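Local coordinates for NreA protein (Staphylococcus carnosus subsp. carnosus TM300, PDB 4IUH), which acts as a cytosolic GAF-domain nitrate receptor in the staphylococcal nitrate regulation system, and here has iodide bound, at residues 31-36 and 150-156. Numbering follows the deposited sequence.
Sequences EIRETE and FRINQRL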
loop_
_atom_site.group_PDB
_atom_site.type_symbol
_atom_site.label_atom_id
_atom_site.label_comp_id
_atom_site.label_asym_id
_atom_site.label_seq_id
_atom_site.Cartn_x
_atom_site.Cartn_y
_atom_site.Cartn_z
ATOM N N GLU A 31 11.949 -5.632 6.002
ATOM C CA GLU A 31 12.329 -5.002 7.263
ATOM C C GLU A 31 11.147 -4.261 7.883
ATOM O O GLU A 31 10.824 -4.457 9.053
ATOM C CB GLU A 31 13.505 -4.042 7.061
ATOM C CG GLU A 31 14.002 -3.375 8.341
ATOM C CD GLU A 31 13.220 -2.119 8.709
ATOM O OE1 GLU A 31 12.922 -1.307 7.803
ATOM O OE2 GLU A 31 12.903 -1.949 9.908
ATOM N N ILE A 32 10.507 -3.408 7.088
ATOM C CA ILE A 32 9.364 -2.632 7.560
ATOM C C ILE A 32 8.262 -3.530 8.122
ATOM O O ILE A 32 7.793 -3.319 9.240
ATOM C CB ILE A 32 8.796 -1.724 6.447
ATOM C CG1 ILE A 32 9.808 -0.633 6.088
ATOM C CG2 ILE A 32 7.479 -1.107 6.882
ATOM C CD1 ILE A 32 9.565 0.019 4.734
ATOM N N ARG A 33 7.879 -4.549 7.361
ATOM C CA ARG A 33 6.797 -5.437 7.771
ATOM C C ARG A 33 7.122 -6.190 9.058
ATOM O O ARG A 33 6.311 -6.229 9.982
ATOM C CB ARG A 33 6.451 -6.428 6.658
ATOM C CG ARG A 33 5.190 -7.228 6.930
ATOM C CD ARG A 33 5.027 -8.370 5.949
ATOM N NE ARG A 33 6.104 -9.346 6.062
ATOM C CZ ARG A 33 6.140 -10.319 6.970
ATOM N NH1 ARG A 33 5.157 -10.447 7.851
ATOM N NH2 ARG A 33 7.159 -11.163 7.001
ATOM N N GLU A 34 8.310 -6.786 9.107
ATOM C CA GLU A 34 8.733 -7.577 10.258
ATOM C C GLU A 34 8.832 -6.729 11.521
ATOM O O GLU A 34 8.291 -7.087 12.567
ATOM C CB GLU A 34 10.094 -8.228 9.989
ATOM C CG GLU A 34 10.108 -9.271 8.879
ATOM C CD GLU A 34 11.526 -9.670 8.468
ATOM O OE1 GLU A 34 12.499 -9.065 8.976
ATOM O OE2 GLU A 34 11.666 -10.592 7.634
ATOM N N THR A 35 9.531 -5.605 11.411
ATOM C CA THR A 35 9.814 -4.760 12.562
ATOM C C THR A 35 8.581 -4.024 13.080
ATOM O O THR A 35 8.458 -3.794 14.280
ATOM C CB THR A 35 10.926 -3.737 12.252
ATOM O OG1 THR A 35 10.545 -2.966 11.109
ATOM C CG2 THR A 35 12.247 -4.442 11.958
ATOM N N GLU A 36 7.668 -3.650 12.187
ATOM C CA GLU A 36 6.464 -2.938 12.619
ATOM C C GLU A 36 5.346 -3.903 13.011
ATOM O O GLU A 36 4.285 -3.484 13.462
ATOM C CB GLU A 36 5.988 -1.954 11.549
ATOM C CG GLU A 36 7.043 -0.928 11.132
ATOM C CD GLU A 36 7.437 0.008 12.261
ATOM O OE1 GLU A 36 6.536 0.435 13.017
ATOM O OE2 GLU A 36 8.646 0.315 12.400
ATOM N N PHE A 150 2.956 6.761 11.183
ATOM C CA PHE A 150 4.139 6.068 10.663
ATOM C C PHE A 150 4.875 6.859 9.572
ATOM O O PHE A 150 4.245 7.441 8.690
ATOM C CB PHE A 150 3.725 4.686 10.134
ATOM C CG PHE A 150 4.852 3.904 9.521
ATOM C CD1 PHE A 150 5.689 3.135 10.313
ATOM C CD2 PHE A 150 5.073 3.935 8.157
ATOM C CE1 PHE A 150 6.731 2.420 9.756
ATOM C CE2 PHE A 150 6.112 3.227 7.592
ATOM C CZ PHE A 150 6.941 2.463 8.395
ATOM N N ARG A 151 6.208 6.866 9.638
ATOM C CA ARG A 151 7.027 7.623 8.693
ATOM C C ARG A 151 7.758 6.752 7.671
ATOM O O ARG A 151 8.386 5.753 8.022
ATOM C CB ARG A 151 8.058 8.489 9.425
ATOM C CG ARG A 151 7.479 9.465 10.430
ATOM C CD ARG A 151 6.457 10.388 9.791
ATOM N NE ARG A 151 6.928 10.986 8.542
ATOM C CZ ARG A 151 7.736 12.044 8.469
ATOM N NH1 ARG A 151 8.182 12.630 9.575
ATOM N NH2 ARG A 151 8.107 12.514 7.283
ATOM N N ILE A 152 7.689 7.165 6.408
ATOM C CA ILE A 152 8.411 6.509 5.327
ATOM C C ILE A 152 9.881 6.904 5.339
ATOM O O ILE A 152 10.764 6.048 5.290
ATOM C CB ILE A 152 7.849 6.926 3.953
ATOM C CG1 ILE A 152 6.417 6.443 3.790
ATOM C CG2 ILE A 152 8.702 6.361 2.834
ATOM C CD1 ILE A 152 6.313 4.965 3.731
ATOM N N ASN A 153 10.114 8.214 5.411
ATOM C CA ASN A 153 11.424 8.830 5.199
ATOM C C ASN A 153 12.616 8.103 5.817
ATOM O O ASN A 153 12.576 7.687 6.976
ATOM C CB ASN A 153 11.399 10.286 5.670
ATOM C CG ASN A 153 10.182 11.046 5.164
ATOM O OD1 ASN A 153 9.119 10.466 4.934
ATOM N ND2 ASN A 153 10.336 12.356 4.992
ATOM N N GLN A 154 13.666 7.958 5.012
ATOM C CA GLN A 154 14.893 7.270 5.397
ATOM C C GLN A 154 14.631 5.839 5.859
ATOM O O GLN A 154 15.167 5.399 6.872
ATOM C CB GLN A 154 15.656 8.065 6.465
ATOM N N ARG A 155 13.804 5.118 5.113
ATOM C CA ARG A 155 13.522 3.728 5.441
ATOM C C ARG A 155 13.094 2.946 4.205
ATOM O O ARG A 155 12.954 1.722 4.241
ATOM C CB ARG A 155 12.455 3.637 6.533
ATOM C CG ARG A 155 12.595 2.403 7.407
ATOM C CD ARG A 155 11.652 2.439 8.579
ATOM N NE ARG A 155 11.506 1.115 9.172
ATOM C CZ ARG A 155 10.686 0.837 10.179
ATOM N NH1 ARG A 155 9.941 1.793 10.716
ATOM N NH2 ARG A 155 10.612 -0.397 10.653
ATOM N N LEU A 156 12.901 3.664 3.105
ATOM C CA LEU A 156 12.493 3.049 1.853
ATOM C C LEU A 156 13.114 3.811 0.687
ATOM O O LEU A 156 12.409 4.324 -0.182
ATOM C CB LEU A 156 10.962 3.043 1.741
ATOM C CG LEU A 156 10.363 2.059 0.739
ATOM C CD1 LEU A 156 10.655 0.632 1.162
ATOM C CD2 LEU A 156 8.872 2.285 0.588
HETATM O O HOH W 1 14.067 -0.251 5.723
#
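The guanidinium of R155, carried on a fully extended side chain, is clamped by two carboxylates of helix 25-36. E31 takes it in a two-pronged salt bridge, with R155 NE 3.1 Å from E31 OE1 and R155 NH2 2.9 Å from E31 OE2. E36, over a turn further along, brings its OE2 within 2.6 Å of R155 NH1 and 2.7 Å of R155 NH2, so all three guanidinium nitrogens are engaged. A water extends the network to the backbone, donating to E31 OE1 and R155 O. Beneath the charges, I32 packs against the loop: its CD1 lies 3.8 Å from L156 CD1, and its CG2 is 3.9 Å from F150 CZ. The edge of the F150 ring meets the E36 carboxylate, CE1 to CD at 3.5 Å. Helix 25-36 and the loop after strand 128-138 are pinned together over the antiparallel sheet of the GAF domain; I32 and F150 both rest on L135 of strand 128-138, while L156 reaches I43 and L123 on strands 40-47 and 115-125.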